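Local coordinates for CARDB domain-containing protein (Pyrococcus furiosus, PDB 3IDU) that is of unknown function but forms, in its CARDB domain, an all-beta sandwich that binds two manganese ions at one end, at residues 35-40 / 114-119; 54-59 / 64-69; 98-101 / 106-109. All coordinates share one frame; numbering follows the deposited sequence.

Contact 1 of 3, residues 35-40 / 114-119; sequences AEYEVH and FDVSVV
Tyr37 and Phe114 mark the nearest approach of the two backbones, with their CA atoms 10.5 Å apart, so strands 35-43 and 111-118 are joined through side chains alone. This spacing belongs to the core of a beta sandwich: one strand lies in the antiparallel sheet with 19-24 and 75-82, the other in the mixed sheet that faces it, consistent with the immunoglobulin-like folds of the E-set clan to which CARDB belongs. Tyr37, Phe114 and Val116 all point their CB atoms across the interface. Tyr37 and Val116 approach from opposite directions, and the phenol oxygen nestles against the fork of the valine, with Tyr37 OH 3.2 Å from Val116 CG1. A chi1 of 178° sets Val116 CG1 beside the carbonyl carbon and CG2 beside the backbone N, so that both methyls straddle that oxygen. Phe114 meets the edge of the tyrosine ring near its plane, Tyr37 CE2 lying 4.2 Å from Phe114 CE1. Within its own sheet Tyr37 lies beside Phe80, the two rings nearly parallel, while Val29 touches both Tyr37 and Val116. The buried hydroxyl is not left to apolar neighbours, since Tyr37 OH hydrogen-bonds to the carbonyl oxygen of Pro26. Putting an alanine at Tyr37 would probably open a gap between the sheets beside Val116 and Phe114 and leave Pro26 O without this hydrogen-bonding partner. The second valine methyl also reaches the ring carbon that carries the hydroxyl, with Val116 CG2 3.8 Å from Tyr37 CZ.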
loop_
_atom_site.group_PDB
_atom_site.type_symbol
_atom_site.label_atom_id
_atom_site.label_comp_id
_atom_site.label_asym_id
_atom_site.label_seq_id
_atom_site.Cartn_x
_atom_site.Cartn_y
_atom_site.Cartn_z
ATOM N N ALA A 35 3.300 10.166 -13.799
ATOM C CA ALA A 35 2.101 9.856 -13.031
ATOM C C ALA A 35 2.473 9.738 -11.555
ATOM O O ALA A 35 3.484 9.126 -11.207
ATOM C CB ALA A 35 1.478 8.554 -13.528
ATOM N N GLU A 36 1.653 10.325 -10.690
ATOM C CA GLU A 36 1.913 10.289 -9.256
ATOM C C GLU A 36 0.899 9.417 -8.522
ATOM O O GLU A 36 -0.311 9.611 -8.650
ATOM C CB GLU A 36 1.889 11.713 -8.688
ATOM C CG GLU A 36 2.902 12.651 -9.342
ATOM C CD GLU A 36 2.835 14.071 -8.805
ATOM O OE1 GLU A 36 3.617 14.922 -9.280
ATOM O OE2 GLU A 36 2.003 14.337 -7.913
ATOM N N TYR A 37 1.400 8.451 -7.757
ATOM C CA TYR A 37 0.535 7.555 -6.998
ATOM C C TYR A 37 0.801 7.677 -5.512
ATOM O O TYR A 37 1.850 8.163 -5.100
ATOM C CB TYR A 37 0.744 6.100 -7.422
ATOM C CG TYR A 37 0.248 5.789 -8.814
ATOM C CD1 TYR A 37 1.028 6.070 -9.936
ATOM C CD2 TYR A 37 -1.017 5.242 -9.010
ATOM C CE1 TYR A 37 0.554 5.811 -11.224
ATOM C CE2 TYR A 37 -1.500 4.981 -10.288
ATOM C CZ TYR A 37 -0.712 5.268 -11.389
ATOM O OH TYR A 37 -1.198 5.022 -12.652
ATOM N N GLU A 38 -0.158 7.240 -4.706
ATOM C CA GLU A 38 0.004 7.293 -3.264
ATOM C C GLU A 38 -0.306 5.943 -2.647
ATOM O O GLU A 38 -1.283 5.286 -3.011
ATOM C CB GLU A 38 -0.921 8.345 -2.645
ATOM C CG GLU A 38 -0.786 9.736 -3.239
ATOM C CD GLU A 38 -1.595 10.768 -2.481
ATOM O OE1 GLU A 38 -2.784 10.505 -2.202
ATOM O OE2 GLU A 38 -1.045 11.847 -2.171
ATOM N N VAL A 39 0.544 5.527 -1.718
ATOM C CA VAL A 39 0.338 4.274 -1.018
ATOM C C VAL A 39 -0.060 4.673 0.398
ATOM O O VAL A 39 0.718 5.302 1.111
ATOM C CB VAL A 39 1.624 3.425 -0.979
ATOM C CG1 VAL A 39 1.373 2.151 -0.186
ATOM C CG2 VAL A 39 2.063 3.077 -2.406
ATOM N N HIS A 40 -1.291 4.343 0.780
ATOM C CA HIS A 40 -1.796 4.660 2.110
ATOM C C HIS A 40 -1.605 3.447 3.016
ATOM O O HIS A 40 -2.268 2.427 2.843
ATOM C CB HIS A 40 -3.282 5.028 2.040
ATOM C CG HIS A 40 -3.552 6.315 1.322
ATOM N ND1 HIS A 40 -4.188 7.381 1.919
ATOM C CD2 HIS A 40 -3.239 6.718 0.067
ATOM C CE1 HIS A 40 -4.254 8.387 1.064
ATOM N NE2 HIS A 40 -3.685 8.011 -0.066
ATOM N N PHE A 114 -4.205 -2.554 -7.764
ATOM C CA PHE A 114 -4.685 -1.392 -8.492
ATOM C C PHE A 114 -4.275 -1.530 -9.952
ATOM O O PHE A 114 -3.094 -1.675 -10.269
ATOM C CB PHE A 114 -4.087 -0.124 -7.873
ATOM C CG PHE A 114 -4.755 1.145 -8.309
ATOM C CD1 PHE A 114 -4.488 1.697 -9.557
ATOM C CD2 PHE A 114 -5.669 1.783 -7.474
ATOM C CE1 PHE A 114 -5.119 2.867 -9.972
ATOM C CE2 PHE A 114 -6.309 2.955 -7.878
ATOM C CZ PHE A 114 -6.033 3.497 -9.131
ATOM N N ASP A 115 -5.264 -1.497 -10.837
ATOM C CA ASP A 115 -5.030 -1.632 -12.267
ATOM C C ASP A 115 -4.923 -0.278 -12.969
ATOM O O ASP A 115 -5.730 0.623 -12.734
ATOM C CB ASP A 115 -6.152 -2.475 -12.874
ATOM C CG ASP A 115 -6.135 -3.905 -12.363
ATOM O OD1 ASP A 115 -7.208 -4.439 -12.007
ATOM O OD2 ASP A 115 -5.037 -4.505 -12.315
ATOM N N VAL A 116 -3.918 -0.146 -13.829
ATOM C CA VAL A 116 -3.684 1.091 -14.565
ATOM C C VAL A 116 -3.591 0.828 -16.063
ATOM O O VAL A 116 -2.867 -0.064 -16.502
ATOM C CB VAL A 116 -2.374 1.772 -14.108
ATOM C CG1 VAL A 116 -2.128 3.032 -14.926
ATOM C CG2 VAL A 116 -2.454 2.111 -12.628
ATOM N N SER A 117 -4.322 1.611 -16.846
ATOM C CA SER A 117 -4.303 1.451 -18.293
ATOM C C SER A 117 -3.434 2.521 -18.949
ATOM O O SER A 117 -3.787 3.701 -18.953
ATOM C CB SER A 117 -5.724 1.526 -18.852
ATOM O OG SER A 117 -5.727 1.318 -20.253
ATOM N N VAL A 118 -2.294 2.102 -19.492
ATOM C CA VAL A 118 -1.378 3.021 -20.160
ATOM C C VAL A 118 -1.717 3.086 -21.645
ATOM O O VAL A 118 -1.736 2.063 -22.327
ATOM C CB VAL A 118 0.093 2.571 -20.005
ATOM C CG1 VAL A 118 1.019 3.560 -20.700
ATOM C CG2 VAL A 118 0.449 2.460 -18.530
ATOM N N VAL A 119 -1.986 4.289 -22.138
ATOM C CA VAL A 119 -2.338 4.473 -23.541
ATOM C C VAL A 119 -1.429 5.492 -24.222
ATOM O O VAL A 119 -1.307 6.629 -23.770
ATOM C CB VAL A 119 -3.798 4.943 -23.680
ATOM C CG1 VAL A 119 -4.207 4.946 -25.144
ATOM C CG2 VAL A 119 -4.710 4.038 -22.866
#

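Contact 2 of 3, residues 54-59 / 64-69; sequences VRVYIN and KNWTVS
Val56 pushes a methyl bump against the rim of the Trp66 indole, with Val56 CG2 3.4 Å from Trp66 CZ3, close to the ring plane. With CG beside the backbone N (chi1 -65°), the indole leans back toward Lys64 and across to the partner strand, bringing its six-membered ring to this diagonal neighbour. Lys64 fills in over one face of that ring, its CG 3.8 Å above the plane and displaced toward the rim, before its NZ leaves to bond Thr79 O. Beneath these side chains runs a beta hairpin of strands 49-58 and 61-70, the latter at the edge of the mixed sheet. Val54-Trp66 and Val56-Lys64 are its antiparallel hydrogen-bonded pairs, flanking the non-hydrogen-bonded pair Arg55-Asn65. Val54 N donates to Trp66 O and Val54 O accepts from Trp66 N, each at 2.9 Å; the longest of the four bonds is Lys64 N to Val56 O, 3.3 Å. Val54 splits its two branches: CG1 lies 4.0 Å from Trp66 CE3, while CG2 meets Val68 CG2, also at 4.0 Å. Val39 of the facing sheet packs on both Val54 and Val56. Arg55 extends from the opposite face and forms a salt bridge with Glu99.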
loop_
_atom_site.group_PDB
_atom_site.type_symbol
_atom_site.label_atom_id
_atom_site.label_comp_id
_atom_site.label_asym_id
_atom_site.label_seq_id
_atom_site.Cartn_x
_atom_site.Cartn_y
_atom_site.Cartn_z
ATOM N N VAL A 54 7.236 -1.924 3.294
ATOM C CA VAL A 54 6.160 -1.693 2.348
ATOM C C VAL A 54 6.823 -1.823 0.977
ATOM O O VAL A 54 7.935 -1.327 0.763
ATOM C CB VAL A 54 5.548 -0.278 2.507
ATOM C CG1 VAL A 54 4.471 -0.046 1.449
ATOM C CG2 VAL A 54 4.951 -0.130 3.901
ATOM N N ARG A 55 6.147 -2.504 0.060
ATOM C CA ARG A 55 6.680 -2.714 -1.271
ATOM C C ARG A 55 5.618 -2.467 -2.328
ATOM O O ARG A 55 4.433 -2.751 -2.123
ATOM C CB ARG A 55 7.207 -4.153 -1.412
ATOM C CG ARG A 55 8.286 -4.559 -0.398
ATOM C CD ARG A 55 8.739 -6.004 -0.626
ATOM N NE ARG A 55 9.801 -6.455 0.279
ATOM C CZ ARG A 55 9.618 -6.834 1.543
ATOM N NH1 ARG A 55 8.407 -6.819 2.080
ATOM N NH2 ARG A 55 10.648 -7.254 2.267
ATOM N N VAL A 56 6.050 -1.909 -3.454
ATOM C CA VAL A 56 5.160 -1.657 -4.579
ATOM C C VAL A 56 5.713 -2.446 -5.760
ATOM O O VAL A 56 6.912 -2.424 -6.035
ATOM C CB VAL A 56 5.079 -0.147 -4.935
ATOM C CG1 VAL A 56 4.504 0.030 -6.341
ATOM C CG2 VAL A 56 4.183 0.566 -3.936
ATOM N N TYR A 57 4.816 -3.157 -6.433
ATOM C CA TYR A 57 5.141 -3.983 -7.585
ATOM C C TYR A 57 4.323 -3.514 -8.773
ATOM O O TYR A 57 3.189 -3.061 -8.615
ATOM C CB TYR A 57 4.758 -5.443 -7.328
ATOM C CG TYR A 57 5.456 -6.115 -6.174
ATOM C CD1 TYR A 57 6.640 -6.821 -6.368
ATOM C CD2 TYR A 57 4.917 -6.074 -4.888
ATOM C CE1 TYR A 57 7.269 -7.472 -5.320
ATOM C CE2 TYR A 57 5.543 -6.723 -3.831
ATOM C CZ TYR A 57 6.718 -7.420 -4.053
ATOM O OH TYR A 57 7.335 -8.059 -3.003
ATOM N N ILE A 58 4.899 -3.636 -9.960
ATOM C CA ILE A 58 4.212 -3.275 -11.191
ATOM C C ILE A 58 4.316 -4.532 -12.052
ATOM O O ILE A 58 5.412 -4.932 -12.438
ATOM C CB ILE A 58 4.889 -2.070 -11.864
ATOM C CG1 ILE A 58 4.737 -0.842 -10.956
ATOM C CG2 ILE A 58 4.278 -1.822 -13.238
ATOM C CD1 ILE A 58 5.393 0.415 -11.484
ATOM N N ASN A 59 3.169 -5.149 -12.335
ATOM C CA ASN A 59 3.113 -6.392 -13.102
ATOM C C ASN A 59 4.025 -7.463 -12.498
ATOM O O ASN A 59 4.742 -8.173 -13.207
ATOM C CB ASN A 59 3.445 -6.145 -14.580
ATOM C CG ASN A 59 2.211 -5.785 -15.395
ATOM O OD1 ASN A 59 1.103 -5.723 -14.860
ATOM N ND2 ASN A 59 2.392 -5.554 -16.692
ATOM N N LYS A 64 9.372 -0.227 -5.945
ATOM C CA LYS A 64 9.917 0.618 -4.892
ATOM C C LYS A 64 9.682 0.010 -3.522
ATOM O O LYS A 64 8.721 -0.729 -3.314
ATOM C CB LYS A 64 9.282 2.010 -4.966
ATOM C CG LYS A 64 9.955 3.073 -4.109
ATOM C CD LYS A 64 9.314 4.431 -4.350
ATOM C CE LYS A 64 9.945 5.517 -3.490
ATOM N NZ LYS A 64 9.299 6.844 -3.707
ATOM N N ASN A 65 10.575 0.316 -2.587
ATOM C CA ASN A 65 10.437 -0.204 -1.239
ATOM C C ASN A 65 10.630 0.877 -0.190
ATOM O O ASN A 65 11.363 1.849 -0.396
ATOM C CB ASN A 65 11.408 -1.372 -1.005
ATOM C CG ASN A 65 12.821 -1.051 -1.423
ATOM O OD1 ASN A 65 13.429 -0.101 -0.925
ATOM N ND2 ASN A 65 13.362 -1.850 -2.343
ATOM N N TRP A 66 9.935 0.702 0.927
ATOM C CA TRP A 66 9.975 1.627 2.052
ATOM C C TRP A 66 10.055 0.828 3.340
ATOM O O TRP A 66 9.626 -0.323 3.405
ATOM C CB TRP A 66 8.684 2.436 2.142
ATOM C CG TRP A 66 8.386 3.371 1.028
ATOM C CD1 TRP A 66 8.635 4.712 1.000
ATOM C CD2 TRP A 66 7.673 3.069 -0.172
ATOM N NE1 TRP A 66 8.109 5.268 -0.139
ATOM C CE2 TRP A 66 7.515 4.280 -0.880
ATOM C CE3 TRP A 66 7.149 1.890 -0.722
ATOM C CZ2 TRP A 66 6.851 4.351 -2.107
ATOM C CZ3 TRP A 66 6.490 1.958 -1.938
ATOM C CH2 TRP A 66 6.346 3.183 -2.619
ATOM N N THR A 67 10.588 1.467 4.370
ATOM C CA THR A 67 10.671 0.879 5.697
ATOM C C THR A 67 9.974 1.938 6.540
ATOM O O THR A 67 10.479 3.054 6.666
ATOM C CB THR A 67 12.138 0.728 6.157
ATOM O OG1 THR A 67 12.758 -0.342 5.436
ATOM C CG2 THR A 67 12.212 0.444 7.649
ATOM N N VAL A 68 8.810 1.615 7.099
ATOM C CA VAL A 68 8.089 2.609 7.883
ATOM C C VAL A 68 7.695 2.150 9.273
ATOM O O VAL A 68 7.744 0.964 9.593
ATOM C CB VAL A 68 6.798 3.074 7.168
ATOM C CG1 VAL A 68 7.116 3.520 5.755
ATOM C CG2 VAL A 68 5.769 1.964 7.171
ATOM N N SER A 69 7.327 3.123 10.100
ATOM C CA SER A 69 6.878 2.856 11.450
ATOM C C SER A 69 5.473 3.421 11.524
ATOM O O SER A 69 5.154 4.392 10.838
ATOM C CB SER A 69 7.772 3.552 12.478
ATOM O OG SER A 69 7.724 4.958 12.311
#

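Contact 3 of 3, residues 98-101 / 106-109; sequences EENT and NENN. With MN (manganese (II) ion), chain D; MN (manganese (II) ion), chain C.
Asn100 and Glu107 converge on one manganese ion with their side chains crossing at about a right angle and the planes of amide and carboxylate turned 57° apart. Asn100 OD1 binds the metal at 2.5 Å and Glu107 OE2 at 2.3 Å; the two oxygens subtend about 82° at the ion and so occupy neighbouring positions of its shell. That explains why Asn100 OD1 and Glu107 OE2 lie only 3.2 Å apart without being hydrogen-bonded. Glu107 binds through a single oxygen, its OE1 staying 3.7 Å from the metal, and a bend at chi2 (-67°) turns the carboxylate toward the ion. A water, Asp97 OD2, Val102 O and Glu104 OE2 complete the shell. The two manganese ions lie 5.9 Å apart, centre to centre. The second is held by Asn106 O and Asn109 OD1, together with Asp18, Leu19 O, Asn110 and the other oxygen of Glu104, which thus bridges the pair. Asn106 uses its backbone for the metal and its side chain for the loop: in an Asx turn, Asn108 N donates to Asn106 OD1 at 2.7 Å from above the carbonyl plane. Both ions therefore sit in six-oxygen shells built largely from the loop between strands 88-96 and 111-118, where ligand carboxylates probably offset the metal charge and coordination, rather than direct bonding, probably ties 98-101 to 106-109.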
loop_
_atom_site.group_PDB
_atom_site.type_symbol
_atom_site.label_atom_id
_atom_site.label_comp_id
_atom_site.label_asym_id
_atom_site.label_seq_id
_atom_site.Cartn_x
_atom_site.Cartn_y
_atom_site.Cartn_z
ATOM N N GLU A 98 5.106 -8.151 4.128
ATOM C CA GLU A 98 4.980 -9.316 3.274
ATOM C C GLU A 98 5.691 -10.529 3.867
ATOM O O GLU A 98 5.273 -11.664 3.641
ATOM C CB GLU A 98 5.543 -9.005 1.889
ATOM C CG GLU A 98 4.958 -9.864 0.797
ATOM C CD GLU A 98 5.548 -9.544 -0.557
ATOM O OE1 GLU A 98 5.705 -8.343 -0.870
ATOM O OE2 GLU A 98 5.844 -10.492 -1.310
ATOM N N GLU A 99 6.762 -10.290 4.627
ATOM C CA GLU A 99 7.529 -11.377 5.252
ATOM C C GLU A 99 6.852 -11.847 6.535
ATOM O O GLU A 99 7.340 -12.748 7.218
ATOM C CB GLU A 99 8.950 -10.913 5.580
ATOM C CG GLU A 99 9.005 -9.604 6.346
ATOM C CD GLU A 99 9.130 -8.399 5.430
ATOM O OE1 GLU A 99 10.215 -8.228 4.830
ATOM O OE2 GLU A 99 8.150 -7.630 5.304
ATOM N N ASN A 100 5.716 -11.227 6.833
ATOM C CA ASN A 100 4.922 -11.513 8.017
ATOM C C ASN A 100 5.742 -11.704 9.283
ATOM O O ASN A 100 5.798 -12.792 9.864
ATOM C CB ASN A 100 4.019 -12.721 7.784
ATOM C CG ASN A 100 3.040 -12.930 8.922
ATOM O OD1 ASN A 100 2.571 -11.962 9.553
ATOM N ND2 ASN A 100 2.711 -14.189 9.190
ATOM N N THR A 101 6.376 -10.620 9.705
ATOM C CA THR A 101 7.183 -10.624 10.915
ATOM C C THR A 101 6.425 -9.891 12.023
ATOM O O THR A 101 6.921 -9.747 13.140
ATOM C CB THR A 101 8.548 -9.945 10.671
ATOM O OG1 THR A 101 8.346 -8.640 10.117
ATOM C CG2 THR A 101 9.386 -10.773 9.701
ATOM N N ASN A 106 -5.214 -9.128 11.424
ATOM C CA ASN A 106 -5.558 -9.669 10.115
ATOM C C ASN A 106 -4.321 -9.642 9.219
ATOM O O ASN A 106 -3.666 -8.609 9.084
ATOM C CB ASN A 106 -6.684 -8.825 9.506
ATOM C CG ASN A 106 -7.225 -9.402 8.208
ATOM O OD1 ASN A 106 -6.704 -10.386 7.676
ATOM N ND2 ASN A 106 -8.279 -8.781 7.687
ATOM N N GLU A 107 -3.985 -10.786 8.631
ATOM C CA GLU A 107 -2.823 -10.866 7.744
ATOM C C GLU A 107 -3.305 -10.903 6.294
ATOM O O GLU A 107 -2.501 -10.928 5.357
ATOM C CB GLU A 107 -1.999 -12.134 8.034
ATOM C CG GLU A 107 -1.758 -12.448 9.515
ATOM C CD GLU A 107 -0.857 -11.446 10.223
ATOM O OE1 GLU A 107 -0.724 -11.546 11.469
ATOM O OE2 GLU A 107 -0.278 -10.569 9.544
ATOM N N ASN A 108 -4.621 -10.886 6.113
ATOM C CA ASN A 108 -5.198 -10.955 4.782
ATOM C C ASN A 108 -5.634 -9.618 4.180
ATOM O O ASN A 108 -6.262 -9.586 3.123
ATOM C CB ASN A 108 -6.367 -11.951 4.784
ATOM C CG ASN A 108 -5.965 -13.317 5.330
ATOM O OD1 ASN A 108 -6.339 -13.694 6.448
ATOM N ND2 ASN A 108 -5.179 -14.056 4.550
ATOM N N ASN A 109 -5.294 -8.516 4.844
ATOM C CA ASN A 109 -5.629 -7.188 4.336
ATOM C C ASN A 109 -4.326 -6.411 4.158
ATOM O O ASN A 109 -4.299 -5.177 4.195
ATOM C CB ASN A 109 -6.567 -6.448 5.305
ATOM C CG ASN A 109 -5.960 -6.254 6.688
ATOM O OD1 ASN A 109 -4.906 -6.802 6.997
ATOM N ND2 ASN A 109 -6.639 -5.477 7.532
HETATM MN MN MN D . 1.803 -9.553 9.606
HETATM MN MN MN C . -3.156 -6.574 8.286
HETATM O O HOH W 1 1.967 -9.925 7.309
#

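Overall arrangement
The three contacts run through a single two-sheet CARDB domain. Contact 1 spans the sandwich from strand 35-43 to the last strand, 111-118, and the stretch of chain between its segments contains the hairpin of contact 2 and then the manganese loop of contact 3. Contacts 1 and 2 have centres about 14 Å apart and share the core through Val39, which also reaches Trp66. Contacts 2 and 3 are equally far apart and meet at the outer face of the mixed sheet, where Tyr57 OH probably hydrogen-bonds to Glu98, next to the Arg55 salt bridge. Contacts 1 and 3 do not touch; their centres, about 23 Å apart, place this part of the core and the manganese loop on opposite sides of the chain's centre.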